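Local structure of fucolectin-related protein (Streptococcus pneumoniae, 2WMF) at residues D181-M191 with D219-F229; Y73-A81 with N112-M120. The protein is a family 98 glycoside hydrolase whose catalytic module probably cleaves host blood-group antigen carbohydrates, in keeping with a role in fucose utilization. One frame throughout, in Å; residues are numbered along the deposited sequence.

Interaction 1: residues D181-M191 with D219-F229; sequences DHEKWFWETIM and DAGTDSIVSGF
Asp-219, at the start of helix 219-231, brings OD1 to the edge of the His-182 ring, 3.0 Å from CE1, while its backbone O takes a hydrogen from a water in weak contact with His-182 NE2. Gly-221 follows, its CA 3.6 Å from CE of the extended Lys-184 chain, whose NZ goes on to salt bridges with Glu-361 and Asp-218. Thr-222 does two jobs. Its OG1 lies over the centre of the imidazole of His-182 and accepts a somewhat bent hydrogen bond from Glu-183 N (3.1 Å, 143°), the N-cap residue of the facing helix; Asp-218 O is a further partner of this hydroxyl. With CD1 Ile-225 packs on Lys-184 CA, and with CG2 on Trp-187 CB. Val-226 sets CG2 over the pyrrole face of Trp-187, 3.6 Å from the five-membered ring centroid, and the indole fits as a knob among Thr-222, Ile-225, Val-226 and Phe-229. Phe-229 closes the row: Met-191, bent at chi2 and chi3, lays CE over the ring face in a CH-pi contact, with SD farther above, a Met-aromatic contact. The two helical segments run nearly parallel, 22° apart, outside the barrel, backed by strand 207-212 and flanked at Met-191 by helix 194-203.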
loop_
_atom_site.group_PDB
_atom_site.type_symbol
_atom_site.label_atom_id
_atom_site.label_comp_id
_atom_site.label_asym_id
_atom_site.label_seq_id
_atom_site.Cartn_x
_atom_site.Cartn_y
_atom_site.Cartn_z
ATOM N N ASP A 181 -1.666 11.638 -0.290
ATOM C CA ASP A 181 -0.719 12.635 -0.828
ATOM C C ASP A 181 0.701 12.205 -0.494
ATOM O O ASP A 181 0.911 11.137 0.099
ATOM C CB ASP A 181 -1.064 14.066 -0.337
ATOM C CG ASP A 181 -1.432 14.996 -1.456
ATOM O OD1 ASP A 181 -0.825 14.857 -2.545
ATOM O OD2 ASP A 181 -2.362 15.836 -1.251
ATOM N N HIS A 182 1.672 12.986 -0.936
ATOM C CA HIS A 182 3.045 12.506 -0.984
ATOM C C HIS A 182 4.041 13.650 -0.877
ATOM O O HIS A 182 3.703 14.803 -1.185
ATOM C CB HIS A 182 3.275 11.728 -2.282
ATOM C CG HIS A 182 4.183 10.571 -2.112
ATOM N ND1 HIS A 182 5.464 10.500 -2.611
ATOM C CD2 HIS A 182 3.993 9.436 -1.404
ATOM C CE1 HIS A 182 6.002 9.345 -2.262
ATOM N NE2 HIS A 182 5.134 8.691 -1.513
ATOM N N GLU A 183 5.262 13.270 -0.497
ATOM C CA GLU A 183 6.471 14.080 -0.412
ATOM C C GLU A 183 6.672 14.685 0.943
ATOM O O GLU A 183 5.718 15.101 1.591
ATOM C CB GLU A 183 6.547 15.105 -1.569
ATOM C CG GLU A 183 6.496 14.408 -2.978
ATOM C CD GLU A 183 6.703 15.361 -4.161
ATOM O OE1 GLU A 183 7.358 16.408 -3.990
ATOM O OE2 GLU A 183 6.262 15.016 -5.264
ATOM N N LYS A 184 7.927 14.774 1.352
ATOM C CA LYS A 184 8.271 15.227 2.695
ATOM C C LYS A 184 7.839 16.686 2.916
ATOM O O LYS A 184 7.160 17.000 3.886
ATOM C CB LYS A 184 9.774 15.110 2.946
ATOM C CG LYS A 184 10.352 13.667 2.858
ATOM C CD LYS A 184 11.850 13.665 2.545
ATOM C CE LYS A 184 12.386 12.316 2.112
ATOM N NZ LYS A 184 13.638 12.387 1.245
ATOM N N TRP A 185 8.272 17.594 2.035
ATOM C CA TRP A 185 7.948 19.038 2.198
ATOM C C TRP A 185 6.421 19.227 2.249
ATOM O O TRP A 185 5.923 20.080 2.987
ATOM C CB TRP A 185 8.582 19.858 1.048
ATOM C CG TRP A 185 7.885 19.624 -0.238
ATOM C CD1 TRP A 185 8.122 18.602 -1.148
ATOM C CD2 TRP A 185 6.755 20.343 -0.740
ATOM N NE1 TRP A 185 7.182 18.656 -2.167
ATOM C CE2 TRP A 185 6.345 19.714 -1.943
ATOM C CE3 TRP A 185 6.035 21.469 -0.293
ATOM C CZ2 TRP A 185 5.280 20.185 -2.688
ATOM C CZ3 TRP A 185 4.945 21.914 -1.046
ATOM C CH2 TRP A 185 4.571 21.255 -2.196
ATOM N N PHE A 186 5.687 18.424 1.473
ATOM C CA PHE A 186 4.252 18.570 1.327
ATOM C C PHE A 186 3.565 18.247 2.665
ATOM O O PHE A 186 2.783 19.025 3.205
ATOM C CB PHE A 186 3.704 17.685 0.184
ATOM C CG PHE A 186 2.224 17.823 0.013
ATOM C CD1 PHE A 186 1.692 18.791 -0.811
ATOM C CD2 PHE A 186 1.360 17.034 0.760
ATOM C CE1 PHE A 186 0.330 18.995 -0.929
ATOM C CE2 PHE A 186 -0.044 17.220 0.657
ATOM C CZ PHE A 186 -0.554 18.232 -0.180
ATOM N N TRP A 187 3.835 17.060 3.184
ATOM C CA TRP A 187 3.224 16.671 4.442
ATOM C C TRP A 187 3.693 17.568 5.592
ATOM O O TRP A 187 2.903 17.848 6.541
ATOM C CB TRP A 187 3.457 15.171 4.741
ATOM C CG TRP A 187 2.556 14.280 3.973
ATOM C CD1 TRP A 187 2.916 13.323 3.081
ATOM C CD2 TRP A 187 1.119 14.203 4.067
ATOM N NE1 TRP A 187 1.808 12.681 2.586
ATOM C CE2 TRP A 187 0.690 13.214 3.161
ATOM C CE3 TRP A 187 0.155 14.898 4.806
ATOM C CZ2 TRP A 187 -0.670 12.872 2.991
ATOM C CZ3 TRP A 187 -1.192 14.602 4.602
ATOM C CH2 TRP A 187 -1.593 13.584 3.718
ATOM N N GLU A 188 4.941 18.011 5.555
ATOM C CA GLU A 188 5.417 18.973 6.564
ATOM C C GLU A 188 4.528 20.239 6.518
ATOM O O GLU A 188 4.103 20.802 7.546
ATOM C CB GLU A 188 6.892 19.316 6.333
ATOM C CG GLU A 188 7.840 18.252 6.735
ATOM C CD GLU A 188 9.263 18.431 6.230
ATOM O OE1 GLU A 188 9.592 19.506 5.619
ATOM O OE2 GLU A 188 10.070 17.508 6.500
ATOM N N THR A 189 4.201 20.659 5.309
ATOM C CA THR A 189 3.451 21.887 5.102
ATOM C C THR A 189 2.013 21.742 5.562
ATOM O O THR A 189 1.461 22.633 6.249
ATOM C CB THR A 189 3.555 22.333 3.600
ATOM O OG1 THR A 189 4.924 22.612 3.301
ATOM C CG2 THR A 189 2.774 23.590 3.356
ATOM N N ILE A 190 1.417 20.598 5.257
ATOM C CA ILE A 190 0.011 20.368 5.670
ATOM C C ILE A 190 -0.149 20.466 7.185
ATOM O O ILE A 190 -1.060 21.140 7.657
ATOM C CB ILE A 190 -0.537 18.992 5.151
ATOM C CG1 ILE A 190 -0.519 19.001 3.613
ATOM C CG2 ILE A 190 -1.894 18.625 5.756
ATOM C CD1 ILE A 190 -1.115 20.158 2.968
ATOM N N MET A 191 0.700 19.780 7.934
ATOM C CA MET A 191 0.544 19.728 9.393
ATOM C C MET A 191 1.081 20.980 10.115
ATOM O O MET A 191 0.805 21.192 11.293
ATOM C CB MET A 191 1.060 18.400 9.971
ATOM C CG MET A 191 0.477 17.984 11.323
ATOM S SD MET A 191 -1.316 17.768 11.301
ATOM C CE MET A 191 -1.503 16.127 10.533
ATOM N N ASP A 219 9.858 8.310 -1.193
ATOM C CA ASP A 219 9.046 7.165 -0.724
ATOM C C ASP A 219 9.303 6.797 0.757
ATOM O O ASP A 219 8.355 6.501 1.508
ATOM C CB ASP A 219 9.212 5.932 -1.622
ATOM C CG ASP A 219 8.491 6.077 -2.968
ATOM O OD1 ASP A 219 7.839 7.117 -3.211
ATOM O OD2 ASP A 219 8.536 5.106 -3.762
ATOM N N ALA A 220 10.578 6.795 1.165
ATOM C CA ALA A 220 10.952 6.401 2.545
ATOM C C ALA A 220 10.533 7.542 3.513
ATOM O O ALA A 220 9.868 7.306 4.572
ATOM C CB ALA A 220 12.462 6.090 2.640
ATOM N N GLY A 221 10.854 8.780 3.154
ATOM C CA GLY A 221 10.488 9.902 3.989
ATOM C C GLY A 221 8.979 10.020 4.192
ATOM O O GLY A 221 8.509 10.403 5.274
ATOM N N THR A 222 8.213 9.710 3.146
ATOM C CA THR A 222 6.778 9.871 3.213
ATOM C C THR A 222 6.208 8.820 4.171
ATOM O O THR A 222 5.339 9.127 4.994
ATOM C CB THR A 222 6.082 9.833 1.824
ATOM O OG1 THR A 222 6.546 10.933 1.010
ATOM C CG2 THR A 222 4.518 9.912 1.934
ATOM N N ASP A 223 6.653 7.582 4.034
ATOM C CA ASP A 223 6.262 6.523 4.977
ATOM C C ASP A 223 6.578 6.934 6.419
ATOM O O ASP A 223 5.782 6.657 7.341
ATOM C CB ASP A 223 6.943 5.221 4.667
ATOM C CG ASP A 223 6.300 4.436 3.514
ATOM O OD1 ASP A 223 5.220 4.800 3.049
ATOM O OD2 ASP A 223 6.885 3.388 3.116
ATOM N N SER A 224 7.745 7.524 6.643
ATOM C CA SER A 224 8.192 7.901 7.996
ATOM C C SER A 224 7.286 8.985 8.588
ATOM O O SER A 224 6.912 8.960 9.795
ATOM C CB SER A 224 9.650 8.375 8.000
ATOM O OG SER A 224 10.537 7.292 7.777
ATOM N N ILE A 225 6.980 9.997 7.789
ATOM C CA ILE A 225 6.200 11.144 8.251
ATOM C C ILE A 225 4.735 10.761 8.447
ATOM O O ILE A 225 4.103 11.133 9.439
ATOM C CB ILE A 225 6.301 12.327 7.229
ATOM C CG1 ILE A 225 7.694 12.913 7.238
ATOM C CG2 ILE A 225 5.279 13.421 7.531
ATOM C CD1 ILE A 225 7.922 13.938 6.081
ATOM N N VAL A 226 4.176 10.052 7.476
ATOM C CA VAL A 226 2.749 9.698 7.538
ATOM C C VAL A 226 2.507 8.718 8.702
ATOM O O VAL A 226 1.569 8.913 9.503
ATOM C CB VAL A 226 2.187 9.244 6.193
ATOM C CG1 VAL A 226 0.744 8.666 6.329
ATOM C CG2 VAL A 226 2.269 10.418 5.131
ATOM N N SER A 227 3.315 7.671 8.802
ATOM C CA SER A 227 3.168 6.768 9.939
ATOM C C SER A 227 3.511 7.535 11.248
ATOM O O SER A 227 2.895 7.311 12.316
ATOM C CB SER A 227 3.983 5.486 9.764
ATOM O OG SER A 227 5.357 5.650 9.975
ATOM N N GLY A 228 4.408 8.499 11.183
ATOM C CA GLY A 228 4.734 9.352 12.339
ATOM C C GLY A 228 3.520 10.154 12.831
ATOM O O GLY A 228 3.330 10.323 14.047
ATOM N N PHE A 229 2.680 10.627 11.912
ATOM C CA PHE A 229 1.411 11.329 12.293
ATOM C C PHE A 229 0.498 10.413 13.122
ATOM O O PHE A 229 -0.095 10.829 14.114
ATOM C CB PHE A 229 0.634 11.783 11.053
ATOM C CG PHE A 229 1.272 12.915 10.246
ATOM C CD1 PHE A 229 1.994 13.933 10.832
ATOM C CD2 PHE A 229 1.054 12.957 8.884
ATOM C CE1 PHE A 229 2.480 14.969 10.057
ATOM C CE2 PHE A 229 1.537 13.966 8.119
ATOM C CZ PHE A 229 2.262 14.962 8.674
HETATM O O HOH W 1 5.822 6.165 0.614
#

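Interaction 2: residues Y73-A81 with N112-M120; sequences YAAIELHPA and NIPVFLVIM
Ile-76 and Pro-114 begin the hydrogen-bonded ladder between two neighbouring parallel strands of the eight-stranded beta/alpha barrel, the ends of a beta-alpha-beta unit whose crossover is helix 95-111. Ile-76 N binds Pro-114 O in an almost straight bond (177°), Ile-76 O receives Phe-116 N, and the alternation continues through Leu-78 to Val-118. Side chains leave the sheet on both faces. Ile-76, Leu-78, Val-115 and Leu-117 share the one facing helix 95-111, where Leu-78 meets Met-104 and Val-115 meets Ala-108; Glu-77 and Phe-116 point to the barrel interior. Leu-78 can be followed outward: CB lies 3.8 Å from Phe-116 O and 4.0 Å from Leu-117 CD2; CG, beside the backbone N at chi1 -68°, carries CD1 between two neighbours, 3.8 Å from both Val-115 CB and Leu-117 CD2. Farther along, Val-118 divides its branches. CG2 touches the flank of Glu-77, 3.4 Å from OE2, whereas OE1 of that carboxylate is bound by Asn-291 of the last barrel strand. CG1, anti to the backbone N, sits squarely above the imidazole of His-79, 4.0 Å from the ring centroid, and His-79 ND1 accepts a hydrogen bond from Ala-81 N.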
loop_
_atom_site.group_PDB
_atom_site.type_symbol
_atom_site.label_atom_id
_atom_site.label_comp_id
_atom_site.label_asym_id
_atom_site.label_seq_id
_atom_site.Cartn_x
_atom_site.Cartn_y
_atom_site.Cartn_z
ATOM N N TYR A 73 -14.643 -5.709 5.239
ATOM C CA TYR A 73 -13.445 -4.894 5.364
ATOM C C TYR A 73 -13.182 -4.082 4.094
ATOM O O TYR A 73 -12.052 -3.718 3.831
ATOM C CB TYR A 73 -12.254 -5.818 5.658
ATOM C CG TYR A 73 -12.487 -6.710 6.848
ATOM C CD1 TYR A 73 -12.427 -6.206 8.133
ATOM C CD2 TYR A 73 -12.806 -8.039 6.662
ATOM C CE1 TYR A 73 -12.664 -7.021 9.225
ATOM C CE2 TYR A 73 -13.079 -8.867 7.754
ATOM C CZ TYR A 73 -12.980 -8.352 9.022
ATOM O OH TYR A 73 -13.239 -9.183 10.146
ATOM N N ALA A 74 -14.237 -3.816 3.354
ATOM C CA ALA A 74 -14.125 -3.186 2.016
ATOM C C ALA A 74 -15.128 -2.063 1.773
ATOM O O ALA A 74 -16.195 -2.026 2.380
ATOM C CB ALA A 74 -14.239 -4.248 0.898
ATOM N N ALA A 75 -14.811 -1.206 0.813
ATOM C CA ALA A 75 -15.689 -0.182 0.334
ATOM C C ALA A 75 -15.273 0.210 -1.073
ATOM O O ALA A 75 -14.146 -0.070 -1.503
ATOM C CB ALA A 75 -15.675 1.037 1.239
ATOM N N ILE A 76 -16.179 0.880 -1.743
ATOM C CA ILE A 76 -15.987 1.367 -3.093
ATOM C C ILE A 76 -15.760 2.883 -3.102
ATOM O O ILE A 76 -16.533 3.671 -2.519
ATOM C CB ILE A 76 -17.192 1.023 -4.003
ATOM C CG1 ILE A 76 -17.445 -0.495 -4.007
ATOM C CG2 ILE A 76 -16.966 1.564 -5.418
ATOM C CD1 ILE A 76 -16.249 -1.354 -4.465
ATOM N N GLU A 77 -14.683 3.293 -3.760
ATOM C CA GLU A 77 -14.374 4.724 -3.948
ATOM C C GLU A 77 -15.066 5.186 -5.240
ATOM O O GLU A 77 -15.072 4.466 -6.240
ATOM C CB GLU A 77 -12.852 4.947 -4.086
ATOM C CG GLU A 77 -12.515 6.309 -4.738
ATOM C CD GLU A 77 -11.073 6.494 -5.138
ATOM O OE1 GLU A 77 -10.184 6.103 -4.381
ATOM O OE2 GLU A 77 -10.801 7.099 -6.225
ATOM N N LEU A 78 -15.719 6.342 -5.159
ATOM C CA LEU A 78 -16.398 6.942 -6.283
ATOM C C LEU A 78 -15.696 8.228 -6.639
ATOM O O LEU A 78 -15.774 9.184 -5.921
ATOM C CB LEU A 78 -17.873 7.213 -5.960
ATOM C CG LEU A 78 -18.750 5.955 -5.780
ATOM C CD1 LEU A 78 -20.109 6.384 -5.136
ATOM C CD2 LEU A 78 -19.013 5.219 -7.100
ATOM N N HIS A 79 -14.994 8.215 -7.775
ATOM C CA HIS A 79 -14.213 9.338 -8.260
ATOM C C HIS A 79 -14.934 9.932 -9.487
ATOM O O HIS A 79 -15.147 9.234 -10.468
ATOM C CB HIS A 79 -12.789 8.886 -8.677
ATOM C CG HIS A 79 -11.818 10.025 -8.841
ATOM N ND1 HIS A 79 -12.155 11.235 -9.423
ATOM C CD2 HIS A 79 -10.516 10.131 -8.484
ATOM C CE1 HIS A 79 -11.094 12.034 -9.391
ATOM N NE2 HIS A 79 -10.094 11.393 -8.812
ATOM N N PRO A 80 -15.322 11.211 -9.414
ATOM C CA PRO A 80 -16.137 11.750 -10.498
ATOM C C PRO A 80 -15.396 11.821 -11.832
ATOM O O PRO A 80 -16.041 11.778 -12.879
ATOM C CB PRO A 80 -16.542 13.145 -9.983
ATOM C CG PRO A 80 -15.457 13.519 -8.984
ATOM C CD PRO A 80 -15.059 12.208 -8.351
ATOM N N ALA A 81 -14.065 11.913 -11.786
ATOM C CA ALA A 81 -13.233 11.709 -12.993
ATOM C C ALA A 81 -13.734 12.539 -14.186
ATOM O O ALA A 81 -13.739 13.755 -14.096
ATOM C CB ALA A 81 -13.141 10.211 -13.336
ATOM N N ASN A 112 -27.029 -1.482 -0.897
ATOM C CA ASN A 112 -26.296 -1.522 0.375
ATOM C C ASN A 112 -24.781 -1.643 0.249
ATOM O O ASN A 112 -24.117 -2.332 1.016
ATOM C CB ASN A 112 -26.863 -2.539 1.375
ATOM C CG ASN A 112 -27.627 -1.847 2.437
ATOM O OD1 ASN A 112 -27.041 -1.226 3.352
ATOM N ND2 ASN A 112 -28.943 -1.826 2.280
ATOM N N ILE A 113 -24.252 -0.892 -0.694
ATOM C CA ILE A 113 -22.788 -0.928 -0.963
ATOM C C ILE A 113 -22.122 0.260 -0.259
ATOM O O ILE A 113 -22.480 1.394 -0.560
ATOM C CB ILE A 113 -22.503 -0.793 -2.451
ATOM C CG1 ILE A 113 -23.090 -1.991 -3.211
ATOM C CG2 ILE A 113 -20.941 -0.644 -2.715
ATOM C CD1 ILE A 113 -23.078 -1.806 -4.716
ATOM N N PRO A 114 -21.139 0.014 0.632
ATOM C CA PRO A 114 -20.448 1.138 1.314
ATOM C C PRO A 114 -19.570 1.925 0.329
ATOM O O PRO A 114 -18.806 1.318 -0.422
ATOM C CB PRO A 114 -19.605 0.448 2.393
ATOM C CG PRO A 114 -19.375 -0.927 1.904
ATOM C CD PRO A 114 -20.614 -1.298 1.078
ATOM N N VAL A 115 -19.713 3.241 0.328
ATOM C CA VAL A 115 -18.966 4.088 -0.563
ATOM C C VAL A 115 -18.294 5.281 0.113
ATOM O O VAL A 115 -18.733 5.765 1.163
ATOM C CB VAL A 115 -19.843 4.577 -1.747
ATOM C CG1 VAL A 115 -20.375 3.395 -2.593
ATOM C CG2 VAL A 115 -20.991 5.503 -1.246
ATOM N N PHE A 116 -17.199 5.738 -0.526
ATOM C CA PHE A 116 -16.532 7.001 -0.224
ATOM C C PHE A 116 -16.479 7.840 -1.513
ATOM O O PHE A 116 -16.224 7.290 -2.554
ATOM C CB PHE A 116 -15.065 6.729 0.197
ATOM C CG PHE A 116 -14.921 6.130 1.578
ATOM C CD1 PHE A 116 -14.515 6.903 2.638
ATOM C CD2 PHE A 116 -15.142 4.773 1.779
ATOM C CE1 PHE A 116 -14.357 6.350 3.917
ATOM C CE2 PHE A 116 -14.994 4.193 3.070
ATOM C CZ PHE A 116 -14.624 5.003 4.130
ATOM N N LEU A 117 -16.723 9.144 -1.397
ATOM C CA LEU A 117 -16.712 10.075 -2.526
ATOM C C LEU A 117 -15.396 10.840 -2.548
ATOM O O LEU A 117 -14.966 11.347 -1.527
ATOM C CB LEU A 117 -17.830 11.110 -2.428
ATOM C CG LEU A 117 -19.271 10.652 -2.245
ATOM C CD1 LEU A 117 -20.181 11.899 -2.193
ATOM C CD2 LEU A 117 -19.621 9.684 -3.353
ATOM N N VAL A 118 -14.769 10.925 -3.719
ATOM C CA VAL A 118 -13.616 11.816 -3.916
ATOM C C VAL A 118 -14.178 13.212 -4.165
ATOM O O VAL A 118 -14.818 13.441 -5.199
ATOM C CB VAL A 118 -12.736 11.408 -5.104
ATOM C CG1 VAL A 118 -11.571 12.393 -5.242
ATOM C CG2 VAL A 118 -12.237 9.924 -4.977
ATOM N N ILE A 119 -13.992 14.104 -3.202
ATOM C CA ILE A 119 -14.511 15.484 -3.285
ATOM C C ILE A 119 -13.447 16.565 -3.395
ATOM O O ILE A 119 -13.784 17.726 -3.611
ATOM C CB ILE A 119 -15.506 15.825 -2.153
ATOM C CG1 ILE A 119 -14.790 15.949 -0.795
ATOM C CG2 ILE A 119 -16.662 14.735 -2.114
ATOM C CD1 ILE A 119 -15.684 16.513 0.282
ATOM N N MET A 120 -12.172 16.186 -3.244
ATOM C CA MET A 120 -11.061 17.105 -3.379
ATOM C C MET A 120 -9.923 16.444 -4.164
ATOM O O MET A 120 -9.640 15.277 -3.950
ATOM C CB MET A 120 -10.491 17.521 -2.004
ATOM C CG MET A 120 -11.361 18.461 -1.146
ATOM S SD MET A 120 -10.593 18.849 0.419
ATOM C CE MET A 120 -9.395 20.101 -0.065
#

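In the fold
Both interactions are buried and belong to the same beta/alpha barrel, yet they hold different layers of it. Interaction 2 pairs the second and third strands of the inner wall, and backbone hydrogen bonds set its register, with side chains dividing between the interior and a covering helix. Interaction 1 lies in the outer layer, where two helices packed against the outer face of the barrel at strand 207-212 meet through side chains: aromatic faces, methyl groups and a single backbone-to-hydroxyl bond across the pair. The centres of interactions 1 and 2 are about 24 Å apart. The nearest atoms of interactions 1 and 2 are about 8 Å apart, without touching. Interaction 2 closes along the chain before interaction 1 opens, and no helix or strand is common to both.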